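Local atomic coordinates of delta-1-pyrroline-5-carboxylate dehydrogenase, mitochondrial (Mus musculus, PDB entry 4E3X), a protein that catalyses the NAD+-dependent oxidation of L-glutamate gamma-semialdehyde to L-glutamate, the second step of proline breakdown in mitochondria. Residues Pro36-Ser41 and Gln157-Ala162; Pro189-His194 and Val546-His551; Thr272-Glu277 and Arg296-Asn301; Asn319-His324 and Ala481-Asp486. All coordinates share one frame; numbering follows the deposited sequence. Where two conformers were deposited one is given.

Contact 1: Pro36-Ser41 and Gln157-Ala162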
loop_
_atom_site.group_PDB
_atom_site.type_symbol
_atom_site.label_atom_id
_atom_site.label_comp_id
_atom_site.label_asym_id
_atom_site.label_seq_id
_atom_site.Cartn_x
_atom_site.Cartn_y
_atom_site.Cartn_z
ATOM N N PRO B 36 -8.603 20.271 21.524
ATOM C CA PRO B 36 -7.727 21.164 22.292
ATOM C C PRO B 36 -7.073 20.484 23.494
ATOM O O PRO B 36 -7.693 19.673 24.182
ATOM C CB PRO B 36 -8.679 22.273 22.764
ATOM C CG PRO B 36 -9.780 22.285 21.736
ATOM C CD PRO B 36 -9.961 20.828 21.372
ATOM N N ILE B 37 -5.810 20.821 23.728
ATOM C CA ILE B 37 -5.065 20.326 24.878
ATOM C C ILE B 37 -5.432 21.146 26.107
ATOM O O ILE B 37 -5.357 22.378 26.085
ATOM C CB ILE B 37 -3.548 20.430 24.626
ATOM C CG1 ILE B 37 -3.153 19.576 23.426
ATOM C CG2 ILE B 37 -2.770 19.985 25.846
ATOM C CD1 ILE B 37 -3.320 18.123 23.700
ATOM N N LEU B 38 -5.851 20.466 27.171
ATOM C CA LEU B 38 -6.252 21.153 28.398
ATOM C C LEU B 38 -5.042 21.476 29.266
ATOM O O LEU B 38 -3.995 20.843 29.139
ATOM C CB LEU B 38 -7.256 20.305 29.184
ATOM C CG LEU B 38 -8.473 19.816 28.398
ATOM C CD1 LEU B 38 -9.436 19.052 29.301
ATOM C CD2 LEU B 38 -9.183 20.975 27.718
ATOM N N ALA B 39 -5.196 22.455 30.154
ATOM C CA ALA B 39 -4.069 22.966 30.940
ATOM C C ALA B 39 -3.913 22.323 32.320
ATOM O O ALA B 39 -2.812 22.303 32.867
ATOM C CB ALA B 39 -4.164 24.481 31.080
ATOM N N PHE B 40 -5.012 21.828 32.887
ATOM C CA PHE B 40 -5.010 21.211 34.215
ATOM C C PHE B 40 -4.462 22.130 35.304
ATOM O O PHE B 40 -3.821 21.673 36.249
ATOM C CB PHE B 40 -4.259 19.871 34.200
ATOM C CG PHE B 40 -4.865 18.862 33.267
ATOM C CD1 PHE B 40 -5.783 17.933 33.723
ATOM C CD2 PHE B 40 -4.538 18.866 31.923
ATOM C CE1 PHE B 40 -6.354 17.023 32.851
ATOM C CE2 PHE B 40 -5.105 17.963 31.054
ATOM C CZ PHE B 40 -6.014 17.041 31.517
ATOM N N SER B 41 -4.726 23.427 35.170
ATOM C CA SER B 41 -4.316 24.399 36.180
ATOM C C SER B 41 -5.165 24.239 37.429
ATOM O O SER B 41 -6.253 23.668 37.382
ATOM C CB SER B 41 -4.460 25.826 35.647
ATOM O OG SER B 41 -3.643 26.032 34.513
ATOM N N GLN B 157 1.549 14.087 29.362
ATOM C CA GLN B 157 1.816 13.023 28.405
ATOM C C GLN B 157 0.565 12.169 28.191
ATOM O O GLN B 157 0.286 11.736 27.081
ATOM C CB GLN B 157 3.018 12.175 28.832
ATOM C CG GLN B 157 4.359 12.891 28.676
ATOM C CD GLN B 157 4.587 13.384 27.260
ATOM O OE1 GLN B 157 4.480 12.620 26.302
ATOM N NE2 GLN B 157 4.884 14.672 27.121
ATOM N N ALA B 158 -0.214 11.961 29.245
ATOM C CA ALA B 158 -1.459 11.218 29.094
ATOM C C ALA B 158 -2.455 12.027 28.263
ATOM O O ALA B 158 -3.133 11.489 27.387
ATOM C CB ALA B 158 -2.035 10.892 30.446
ATOM N N GLU B 159 -2.526 13.326 28.536
ATOM C CA GLU B 159 -3.454 14.220 27.850
ATOM C C GLU B 159 -3.234 14.269 26.344
ATOM O O GLU B 159 -4.192 14.194 25.575
ATOM C CB GLU B 159 -3.379 15.631 28.447
ATOM C CG GLU B 159 -3.974 16.729 27.579
ATOM C CD GLU B 159 -5.499 16.757 27.565
ATOM O OE1 GLU B 159 -6.143 15.863 28.158
ATOM O OE2 GLU B 159 -6.052 17.693 26.955
ATOM N N ILE B 160 -1.984 14.391 25.916
ATOM C CA ILE B 160 -1.717 14.464 24.484
ATOM C C ILE B 160 -1.924 13.135 23.768
ATOM O O ILE B 160 -2.080 13.117 22.551
ATOM C CB ILE B 160 -0.319 15.034 24.154
ATOM C CG1 ILE B 160 0.793 14.072 24.575
ATOM C CG2 ILE B 160 -0.145 16.416 24.773
ATOM C CD1 ILE B 160 2.192 14.584 24.250
ATOM N N ASP B 161 -1.951 12.046 24.536
ATOM C CA ASP B 161 -2.047 10.689 24.008
ATOM C C ASP B 161 -3.478 10.140 24.096
ATOM O O ASP B 161 -4.190 10.068 23.089
ATOM C CB ASP B 161 -1.057 9.792 24.778
ATOM C CG ASP B 161 -1.248 8.299 24.514
ATOM O OD1 ASP B 161 -1.874 7.935 23.500
ATOM O OD2 ASP B 161 -0.756 7.487 25.337
ATOM N N ALA B 162 -3.888 9.739 25.300
ATOM C CA ALA B 162 -5.163 9.041 25.491
ATOM C C ALA B 162 -6.362 9.917 25.186
ATOM O O ALA B 162 -7.428 9.420 24.825
ATOM C CB ALA B 162 -5.263 8.489 26.902
#
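E159 and L38 make the one hydrogen bond between 36-41 and 157-162, a loop and a part of helix 155-180. The backbone N of L38 donates to OE2 of E159 at 2.8 Å, and the bond is almost straight at 176°. The N-H comes in from above the carboxylate plane, 38° out of it. The same OE2 also forms a salt bridge with R140 of helix 140-151, so a backbone amide and a guanidinium group share one oxygen. The carboxylate gets there because CG lies anti to the backbone N and the chain then bends at chi2.

Carbon groups also line the carboxylate. F40 brings the rim of its ring to it. Its CZ is 3.6 Å from E159 OE1, near the plane of the ring, and the ring and carboxylate planes are 79° apart. L38 crosses the glutamate side chain at about a right angle, with its CG 3.5 Å from OE2.

The apolar contacts belong to I37, which packs with both branches. Its CG2 is 3.9 Å from the aliphatic CG of E159, and its CD1 reaches I160 CG2 at 3.8 Å.

F40 also packs on L144 of helix 140-151 and L50 of helix 45-55, so the N-terminal loop is held among three helices. The side chain of I160 lies about 7 Å from a bound proline.

E159 is buried. Its OE2 is answered by one amide and one arginine, and OE1 is hydrogen-bonded elsewhere in the structure. This pairing would probably keep the carboxylate ionised and fix its rotation against the loop.

Contact 2: Pro189-His194 and Val546-His551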
loop_
_atom_site.group_PDB
_atom_site.type_symbol
_atom_site.label_atom_id
_atom_site.label_comp_id
_atom_site.label_asym_id
_atom_site.label_seq_id
_atom_site.Cartn_x
_atom_site.Cartn_y
_atom_site.Cartn_z
ATOM N N PRO B 189 -20.856 8.269 -21.617
ATOM C CA PRO B 189 -21.896 7.434 -22.227
ATOM C C PRO B 189 -21.274 6.255 -22.965
ATOM O O PRO B 189 -20.210 6.391 -23.566
ATOM C CB PRO B 189 -22.562 8.380 -23.222
ATOM C CG PRO B 189 -22.390 9.714 -22.601
ATOM C CD PRO B 189 -21.031 9.692 -21.948
ATOM N N PRO B 190 -21.937 5.097 -22.938
ATOM C CA PRO B 190 -23.279 4.855 -22.402
ATOM C C PRO B 190 -23.280 4.273 -20.983
ATOM O O PRO B 190 -24.159 3.467 -20.660
ATOM C CB PRO B 190 -23.813 3.796 -23.367
ATOM C CG PRO B 190 -22.598 2.972 -23.667
ATOM C CD PRO B 190 -21.424 3.929 -23.676
ATOM N N SER B 191 -22.331 4.673 -20.137
ATOM C CA SER B 191 -22.126 3.975 -18.866
ATOM C C SER B 191 -21.935 4.875 -17.649
ATOM O O SER B 191 -21.564 6.042 -17.766
ATOM C CB SER B 191 -20.921 3.041 -18.973
ATOM O OG SER B 191 -20.979 2.282 -20.159
ATOM N N THR B 192 -22.183 4.293 -16.479
ATOM C CA THR B 192 -21.954 4.941 -15.194
ATOM C C THR B 192 -20.959 4.103 -14.392
ATOM O O THR B 192 -21.135 2.883 -14.240
ATOM C CB THR B 192 -23.270 5.052 -14.394
ATOM O OG1 THR B 192 -24.222 5.818 -15.146
ATOM C CG2 THR B 192 -23.036 5.725 -13.038
ATOM N N ASN B 193 -19.896 4.751 -13.911
ATOM C CA ASN B 193 -18.843 4.092 -13.134
ATOM C C ASN B 193 -18.861 4.557 -11.692
ATOM O O ASN B 193 -19.045 5.748 -11.432
ATOM C CB ASN B 193 -17.483 4.393 -13.747
ATOM C CG ASN B 193 -17.400 3.946 -15.184
ATOM O OD1 ASN B 193 -17.623 2.770 -15.477
ATOM N ND2 ASN B 193 -17.103 4.879 -16.091
ATOM N N HIS B 194 -18.642 3.624 -10.768
ATOM C CA HIS B 194 -18.654 3.927 -9.347
ATOM C C HIS B 194 -17.639 3.052 -8.633
ATOM O O HIS B 194 -17.550 1.852 -8.898
ATOM C CB HIS B 194 -20.056 3.679 -8.784
ATOM C CG HIS B 194 -20.162 3.860 -7.302
ATOM N ND1 HIS B 194 -20.356 5.090 -6.714
ATOM C CD2 HIS B 194 -20.115 2.961 -6.289
ATOM C CE1 HIS B 194 -20.419 4.945 -5.402
ATOM N NE2 HIS B 194 -20.276 3.663 -5.117
ATOM N N VAL B 546 -14.548 -1.455 -8.717
ATOM C CA VAL B 546 -15.185 -0.496 -9.608
ATOM C C VAL B 546 -16.311 -1.193 -10.362
ATOM O O VAL B 546 -16.100 -2.272 -10.930
ATOM C CB VAL B 546 -14.181 0.102 -10.595
ATOM C CG1 VAL B 546 -14.879 1.079 -11.525
ATOM C CG2 VAL B 546 -13.055 0.782 -9.825
ATOM N N ILE B 547 -17.491 -0.595 -10.323
ATOM C CA ILE B 547 -18.657 -1.105 -11.019
ATOM C C ILE B 547 -18.970 -0.201 -12.209
ATOM O O ILE B 547 -19.103 1.021 -12.063
ATOM C CB ILE B 547 -19.876 -1.153 -10.087
ATOM C CG1 ILE B 547 -19.599 -2.074 -8.891
ATOM C CG2 ILE B 547 -21.120 -1.590 -10.848
ATOM C CD1 ILE B 547 -20.730 -2.131 -7.877
ATOM N N LYS B 548 -19.056 -0.803 -13.389
ATOM C CA LYS B 548 -19.498 -0.110 -14.592
ATOM C C LYS B 548 -20.872 -0.636 -14.974
ATOM O O LYS B 548 -21.025 -1.839 -15.207
ATOM C CB LYS B 548 -18.511 -0.358 -15.735
ATOM C CG LYS B 548 -18.930 0.251 -17.072
ATOM C CD LYS B 548 -18.013 -0.226 -18.195
ATOM C CE LYS B 548 -18.250 0.536 -19.486
ATOM N NZ LYS B 548 -17.495 0.000 -20.650
ATOM N N GLU B 549 -21.864 0.254 -15.023
ATOM C CA GLU B 549 -23.191 -0.128 -15.496
ATOM C C GLU B 549 -23.419 0.516 -16.848
ATOM O O GLU B 549 -23.341 1.731 -16.977
ATOM C CB GLU B 549 -24.310 0.304 -14.539
ATOM C CG GLU B 549 -25.699 -0.154 -15.047
ATOM C CD GLU B 549 -26.879 0.210 -14.154
ATOM O OE1 GLU B 549 -26.684 0.770 -13.055
ATOM O OE2 GLU B 549 -28.023 -0.083 -14.565
ATOM N N THR B 550 -23.728 -0.301 -17.847
ATOM C CA THR B 550 -23.950 0.190 -19.196
ATOM C C THR B 550 -25.441 0.208 -19.504
ATOM O O THR B 550 -26.163 -0.747 -19.207
ATOM C CB THR B 550 -23.130 -0.634 -20.196
ATOM O OG1 THR B 550 -21.752 -0.296 -20.010
ATOM C CG2 THR B 550 -23.531 -0.341 -21.643
ATOM N N HIS B 551 -25.887 1.324 -20.074
ATOM C CA HIS B 551 -27.312 1.625 -20.178
ATOM C C HIS B 551 -27.900 1.473 -21.584
ATOM O O HIS B 551 -29.081 1.757 -21.799
ATOM C CB HIS B 551 -27.563 3.045 -19.663
ATOM C CG HIS B 551 -26.960 3.309 -18.319
ATOM N ND1 HIS B 551 -27.374 2.655 -17.178
ATOM C CD2 HIS B 551 -25.964 4.143 -17.934
ATOM C CE1 HIS B 551 -26.659 3.075 -16.147
ATOM N NE2 HIS B 551 -25.797 3.979 -16.580
#
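H551 and T192 join at one end of a two-stranded antiparallel beta ribbon made by strands 191-199 and 542-550. Such a ribbon is the oligomerisation arm of the aldehyde dehydrogenase fold. Its strands run at 165° to each other. T192 and H194 form hydrogen-bonded pairs with E549 and I547. S191 and N193 form non-hydrogen-bonded pairs with T550 and K548. The backbone bonds are regular, such as E549 N to T192 O at 2.8 Å. Beyond the last pair, H551 N still reaches P190 O at 2.8 Å, nearly along the C=O axis. P190 follows a cis peptide bond.

On the face of S191, N193, K548 and T550, the two hydroxyls S191 OG and T550 OG1 lie 2.7 Å apart as a hydrogen bond. K548 runs extended along this face, its CG 3.3 Å from N193 OD1 and its CE 3.3 Å from S191 OG. One face of the H551 ring lies against E549 O, offset toward the rim, and its edge meets T192.

The next shell comes largely from the second subunit. D508 of that subunit takes K548 NZ in a salt bridge and T550 OG1 in a hydrogen bond. Its Q518 bonds to N193 OD1, while N193 ND2 bonds to I186 O in the same chain. Residues 546-549 also pair in parallel with a strand of the second subunit, so the sheet continues across the dimer interface. Within the same chain, the backbone N atoms of M21 and L22 hold the carboxylate of E549, and H20 stacks on H551. T192 OG1 lies anti to its carbonyl carbon (chi1 -60°), where it shares a hydrogen bond of 2.8 Å with H551 NE2.

Contact 3: Thr272-Glu277 and Arg296-Asn301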
loop_
_atom_site.group_PDB
_atom_site.type_symbol
_atom_site.label_atom_id
_atom_site.label_comp_id
_atom_site.label_asym_id
_atom_site.label_seq_id
_atom_site.Cartn_x
_atom_site.Cartn_y
_atom_site.Cartn_z
ATOM N N THR B 272 -0.946 -17.994 15.367
ATOM C CA THR B 272 -2.347 -18.297 15.098
ATOM C C THR B 272 -2.885 -17.483 13.919
ATOM O O THR B 272 -3.474 -18.039 12.983
ATOM C CB THR B 272 -3.226 -18.059 16.329
ATOM O OG1 THR B 272 -2.702 -18.787 17.442
ATOM C CG2 THR B 272 -4.657 -18.512 16.046
ATOM N N VAL B 273 -2.678 -16.168 13.934
ATOM C CA VAL B 273 -3.255 -15.368 12.859
ATOM C C VAL B 273 -2.611 -15.659 11.496
ATOM O O VAL B 273 -3.305 -15.666 10.474
ATOM C CB VAL B 273 -3.301 -13.846 13.173
ATOM C CG1 VAL B 273 -4.064 -13.590 14.475
ATOM C CG2 VAL B 273 -1.906 -13.246 13.223
ATOM N N THR B 274 -1.304 -15.925 11.472
ATOM C CA THR B 274 -0.625 -16.227 10.210
ATOM C C THR B 274 -0.888 -17.647 9.721
ATOM O O THR B 274 -0.507 -17.990 8.615
ATOM C CB THR B 274 0.899 -15.959 10.279
ATOM O OG1 THR B 274 1.499 -16.800 11.279
ATOM C CG2 THR B 274 1.177 -14.481 10.580
ATOM N N SER B 275 -1.556 -18.453 10.542
ATOM C CA SER B 275 -1.953 -19.802 10.149
ATOM C C SER B 275 -3.362 -19.851 9.574
ATOM O O SER B 275 -3.795 -20.910 9.112
ATOM C CB SER B 275 -1.870 -20.766 11.334
ATOM O OG SER B 275 -0.524 -20.995 11.696
ATOM N N SER B 276 -4.077 -18.725 9.613
ATOM C CA SER B 276 -5.440 -18.695 9.090
ATOM C C SER B 276 -5.487 -18.313 7.621
ATOM O O SER B 276 -4.943 -17.279 7.223
ATOM C CB SER B 276 -6.276 -17.671 9.852
ATOM O OG SER B 276 -7.553 -17.542 9.243
ATOM N N GLU B 277 -6.194 -19.105 6.820
ATOM C CA GLU B 277 -6.367 -18.782 5.405
ATOM C C GLU B 277 -7.088 -17.448 5.187
ATOM O O GLU B 277 -7.040 -16.888 4.092
ATOM C CB GLU B 277 -7.112 -19.905 4.695
ATOM C CG GLU B 277 -8.558 -20.055 5.123
ATOM C CD GLU B 277 -9.250 -21.209 4.428
ATOM O OE1 GLU B 277 -9.414 -21.151 3.191
ATOM O OE2 GLU B 277 -9.626 -22.177 5.120
ATOM N N ARG B 296 7.791 -12.884 7.605
ATOM C CA ARG B 296 8.290 -14.184 7.169
ATOM C C ARG B 296 7.269 -15.311 7.394
ATOM O O ARG B 296 7.188 -16.253 6.611
ATOM C CB ARG B 296 9.639 -14.491 7.838
ATOM C CG ARG B 296 10.805 -13.643 7.281
ATOM C CD ARG B 296 12.131 -13.909 8.003
ATOM N NE ARG B 296 13.303 -13.598 7.176
ATOM C CZ ARG B 296 14.272 -12.739 7.497
ATOM N NH1 ARG B 296 14.236 -12.067 8.637
ATOM N NH2 ARG B 296 15.290 -12.548 6.665
ATOM N N GLN B 297 6.491 -15.213 8.468
ATOM C CA GLN B 297 5.434 -16.199 8.686
ATOM C C GLN B 297 4.369 -16.131 7.597
ATOM O O GLN B 297 3.883 -17.155 7.118
ATOM C CB GLN B 297 4.789 -16.022 10.054
ATOM C CG GLN B 297 5.701 -16.467 11.180
ATOM C CD GLN B 297 5.011 -16.482 12.527
ATOM O OE1 GLN B 297 4.515 -15.457 12.986
ATOM N NE2 GLN B 297 4.981 -17.648 13.170
ATOM N N VAL B 298 4.013 -14.921 7.189
ATOM C CA VAL B 298 3.064 -14.771 6.097
ATOM C C VAL B 298 3.640 -15.344 4.796
ATOM O O VAL B 298 2.963 -16.067 4.070
ATOM C CB VAL B 298 2.660 -13.302 5.922
ATOM C CG1 VAL B 298 1.930 -13.102 4.604
ATOM C CG2 VAL B 298 1.792 -12.864 7.096
ATOM N N ALA B 299 4.907 -15.061 4.520
ATOM C CA ALA B 299 5.532 -15.599 3.320
ATOM C C ALA B 299 5.563 -17.131 3.340
ATOM O O ALA B 299 5.281 -17.776 2.329
ATOM C CB ALA B 299 6.915 -15.048 3.155
ATOM N N GLN B 300 5.897 -17.711 4.491
ATOM C CA GLN B 300 5.943 -19.163 4.640
ATOM C C GLN B 300 4.592 -19.777 4.317
ATOM O O GLN B 300 4.514 -20.824 3.675
ATOM C CB GLN B 300 6.362 -19.531 6.068
ATOM C CG GLN B 300 6.363 -21.029 6.379
ATOM C CD GLN B 300 6.607 -21.326 7.855
ATOM O OE1 GLN B 300 6.265 -20.528 8.731
ATOM N NE2 GLN B 300 7.201 -22.481 8.134
ATOM N N ASN B 301 3.530 -19.122 4.773
ATOM C CA ASN B 301 2.179 -19.650 4.615
ATOM C C ASN B 301 1.425 -19.091 3.413
ATOM O O ASN B 301 0.207 -19.223 3.325
ATOM C CB ASN B 301 1.375 -19.444 5.896
ATOM C CG ASN B 301 1.786 -20.398 6.992
ATOM O OD1 ASN B 301 2.544 -21.348 6.759
ATOM N ND2 ASN B 301 1.284 -20.163 8.197
#
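T274 wedges against Q297 and V298 where the end of helix 266-274 meets the last turn of helix 288-300. This is the tighter part of the contact. T274 CG2 lies 3.9 Å from V298 CG2, and the two side chains cross at about a right angle. T274 OG1 sits between its backbone N and carbonyl carbon (chi1 61°), where it touches Q297 CB at 3.6 Å and bonds back to G270 O. The amide end of Q297 turns to D271.

N301 fixes the end of the contact. Its ND2 donates to T274 O at 2.8 Å in a straight bond of 178°. The acceptor lies in the amide plane of N301, but the donor stands 46° above the carbonyl plane. An aspartate here would probably lose this bond and set a carboxylate oxygen against the T274 carbonyl oxygen.

The looser side is at S275, which is exposed. Its OG stays 4.0 Å from N301 ND2 and bonds to D271 O.

The helices lie side by side, and strand 279-285 connects them in the chain. V273 packs on strand 203-207 and V298 on strand 279-285 of the parallel NAD-binding sheet, while R296 and A299 face the second subunit.

Contact 4: Asn319-His324 and Ala481-Asp486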
loop_
_atom_site.group_PDB
_atom_site.type_symbol
_atom_site.label_atom_id
_atom_site.label_comp_id
_atom_site.label_asym_id
_atom_site.label_seq_id
_atom_site.Cartn_x
_atom_site.Cartn_y
_atom_site.Cartn_z
ATOM N N ASN B 319 16.526 8.661 16.709
ATOM C CA ASN B 319 16.251 9.979 16.159
ATOM C C ASN B 319 17.235 11.050 16.578
ATOM O O ASN B 319 17.781 11.002 17.681
ATOM C CB ASN B 319 14.831 10.377 16.524
ATOM C CG ASN B 319 13.860 9.244 16.291
ATOM O OD1 ASN B 319 13.652 8.818 15.151
ATOM N ND2 ASN B 319 13.293 8.712 17.367
ATOM N N PHE B 320 17.431 12.033 15.704
ATOM C CA PHE B 320 18.460 13.053 15.905
ATOM C C PHE B 320 17.922 14.463 16.112
ATOM O O PHE B 320 16.858 14.816 15.605
ATOM C CB PHE B 320 19.433 13.074 14.713
ATOM C CG PHE B 320 18.783 13.438 13.399
ATOM C CD1 PHE B 320 18.663 14.767 13.005
ATOM C CD2 PHE B 320 18.294 12.450 12.555
ATOM C CE1 PHE B 320 18.065 15.105 11.790
ATOM C CE2 PHE B 320 17.699 12.780 11.344
ATOM C CZ PHE B 320 17.582 14.108 10.964
ATOM N N HIS B 321 18.680 15.254 16.872
ATOM C CA HIS B 321 18.603 16.711 16.810
ATOM C C HIS B 321 19.962 17.185 16.302
ATOM O O HIS B 321 20.983 16.945 16.951
ATOM C CB HIS B 321 18.322 17.342 18.186
ATOM C CG HIS B 321 16.882 17.290 18.613
ATOM N ND1 HIS B 321 16.420 17.934 19.742
ATOM C CD2 HIS B 321 15.805 16.656 18.082
ATOM C CE1 HIS B 321 15.124 17.714 19.881
ATOM N NE2 HIS B 321 14.724 16.943 18.883
ATOM N N PHE B 322 19.974 17.840 15.146
ATOM C CA PHE B 322 21.202 18.381 14.577
ATOM C C PHE B 322 21.210 19.890 14.775
ATOM O O PHE B 322 20.294 20.582 14.350
ATOM C CB PHE B 322 21.336 18.049 13.083
ATOM C CG PHE B 322 22.560 18.656 12.454
ATOM C CD1 PHE B 322 23.774 17.985 12.478
ATOM C CD2 PHE B 322 22.508 19.921 11.881
ATOM C CE1 PHE B 322 24.916 18.555 11.918
ATOM C CE2 PHE B 322 23.639 20.495 11.329
ATOM C CZ PHE B 322 24.842 19.807 11.343
ATOM N N VAL B 323 22.269 20.392 15.399
ATOM C CA VAL B 323 22.376 21.807 15.705
ATOM C C VAL B 323 23.432 22.451 14.815
ATOM O O VAL B 323 24.553 21.951 14.709
ATOM C CB VAL B 323 22.768 22.011 17.181
ATOM C CG1 VAL B 323 22.929 23.485 17.494
ATOM C CG2 VAL B 323 21.731 21.387 18.099
ATOM N N HIS B 324 23.051 23.538 14.150
ATOM C CA HIS B 324 23.983 24.363 13.397
ATOM C C HIS B 324 24.378 25.554 14.269
ATOM O O HIS B 324 23.656 25.921 15.202
ATOM C CB HIS B 324 23.347 24.850 12.090
ATOM C CG HIS B 324 24.253 25.707 11.262
ATOM N ND1 HIS B 324 24.112 27.076 11.182
ATOM C CD2 HIS B 324 25.315 25.392 10.481
ATOM C CE1 HIS B 324 25.051 27.568 10.394
ATOM N NE2 HIS B 324 25.792 26.567 9.953
ATOM N N ALA B 481 15.414 16.563 13.755
ATOM C CA ALA B 481 15.267 18.004 13.762
ATOM C C ALA B 481 16.575 18.657 13.386
ATOM O O ALA B 481 17.654 18.141 13.700
ATOM C CB ALA B 481 14.846 18.488 15.132
ATOM N N VAL B 482 16.459 19.799 12.720
ATOM C CA VAL B 482 17.584 20.698 12.509
ATOM C C VAL B 482 17.266 22.036 13.169
ATOM O O VAL B 482 16.187 22.611 12.960
ATOM C CB VAL B 482 17.874 20.910 11.011
ATOM C CG1 VAL B 482 18.899 22.040 10.793
ATOM C CG2 VAL B 482 18.369 19.612 10.386
ATOM N N PHE B 483 18.198 22.511 13.988
ATOM C CA PHE B 483 18.090 23.824 14.602
ATOM C C PHE B 483 19.089 24.759 13.928
ATOM O O PHE B 483 20.303 24.546 13.996
ATOM C CB PHE B 483 18.351 23.736 16.110
ATOM C CG PHE B 483 17.238 23.067 16.885
ATOM C CD1 PHE B 483 17.179 21.686 16.978
ATOM C CD2 PHE B 483 16.257 23.818 17.522
ATOM C CE1 PHE B 483 16.168 21.068 17.682
ATOM C CE2 PHE B 483 15.239 23.200 18.231
ATOM C CZ PHE B 483 15.199 21.822 18.309
ATOM N N ALA B 484 18.571 25.784 13.258
ATOM C CA ALA B 484 19.405 26.698 12.480
ATOM C C ALA B 484 18.578 27.915 12.072
ATOM O O ALA B 484 17.379 27.786 11.829
ATOM C CB ALA B 484 19.942 25.991 11.240
ATOM N N GLN B 485 19.204 29.087 11.987
ATOM C CA GLN B 485 18.484 30.292 11.580
ATOM C C GLN B 485 19.064 30.878 10.298
ATOM O O GLN B 485 18.827 32.040 9.965
ATOM C CB GLN B 485 18.474 31.334 12.702
ATOM C CG GLN B 485 17.738 30.888 13.967
ATOM C CD GLN B 485 16.241 30.681 13.757
ATOM O OE1 GLN B 485 15.655 31.187 12.798
ATOM N NE2 GLN B 485 15.615 29.933 14.662
ATOM N N ASP B 486 19.825 30.056 9.585
ATOM C CA ASP B 486 20.382 30.413 8.289
ATOM C C ASP B 486 19.618 29.635 7.217
ATOM O O ASP B 486 19.636 28.400 7.209
ATOM C CB ASP B 486 21.874 30.063 8.271
ATOM C CG ASP B 486 22.562 30.431 6.966
ATOM O OD1 ASP B 486 22.161 29.927 5.896
ATOM O OD2 ASP B 486 23.534 31.212 7.012
#
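H321 swings its CG anti to the carbonyl carbon (chi1 -79°), and F483 does the same (chi1 -72°), which brings the two rings together on one face of the sheet. F483 CE1 lies over one face of the H321 ring, offset toward the rim, at 3.8 Å from ND1. The ring planes are 57° apart. A481 CB packs against the imidazole, 3.6 Å from H321 CD2.

These strands, 319-323 and 476-483, are parallel neighbours in the mixed sheet of the catalytic domain of the aldehyde dehydrogenase fold. The bonds alternate in the usual parallel way: F322 takes its N-H to A481 O at 2.8 Å and gives its own O to F483 N at 2.9 Å. H324 N extends the series to F483 O. F320 lays the edge of its ring by A481 O, its CD1 3.6 Å away. F322 and V482 point to the other face and meet loosely, CB to CG2 4.3 Å apart.

H321 is polar but buried, with ND1 bonded to T336 OG1 and NE2 to the backbone N of S510. A leucine in place of H321 would probably leave the T336 hydroxyl and the S510 amide without their mates. Past the strand, H324 CB packs on A484 CB at 3.7 Å.

From the N terminus, contact 1 comes first: the loop before helix 45-55 returns to helix 155-180, closing a loop of 115 residues. That helix is followed by strand 191-199, where contact 2 opens. It closes only at strand 542-550, near the C-terminal end, so contacts 3 and 4 both fall within its span. Contact 3 is the short closure, joining two helices of the NAD-binding part that strand 279-285 separates in the chain. Contact 4 opens after it and joins strands 319-323 and 476-483 of the catalytic part. No two contacts cross. Contacts 3 and 4 lie on opposite sides of the chain's centre, about 43 Å apart between centres. Contacts 2, 3 and 4 all touch the second subunit.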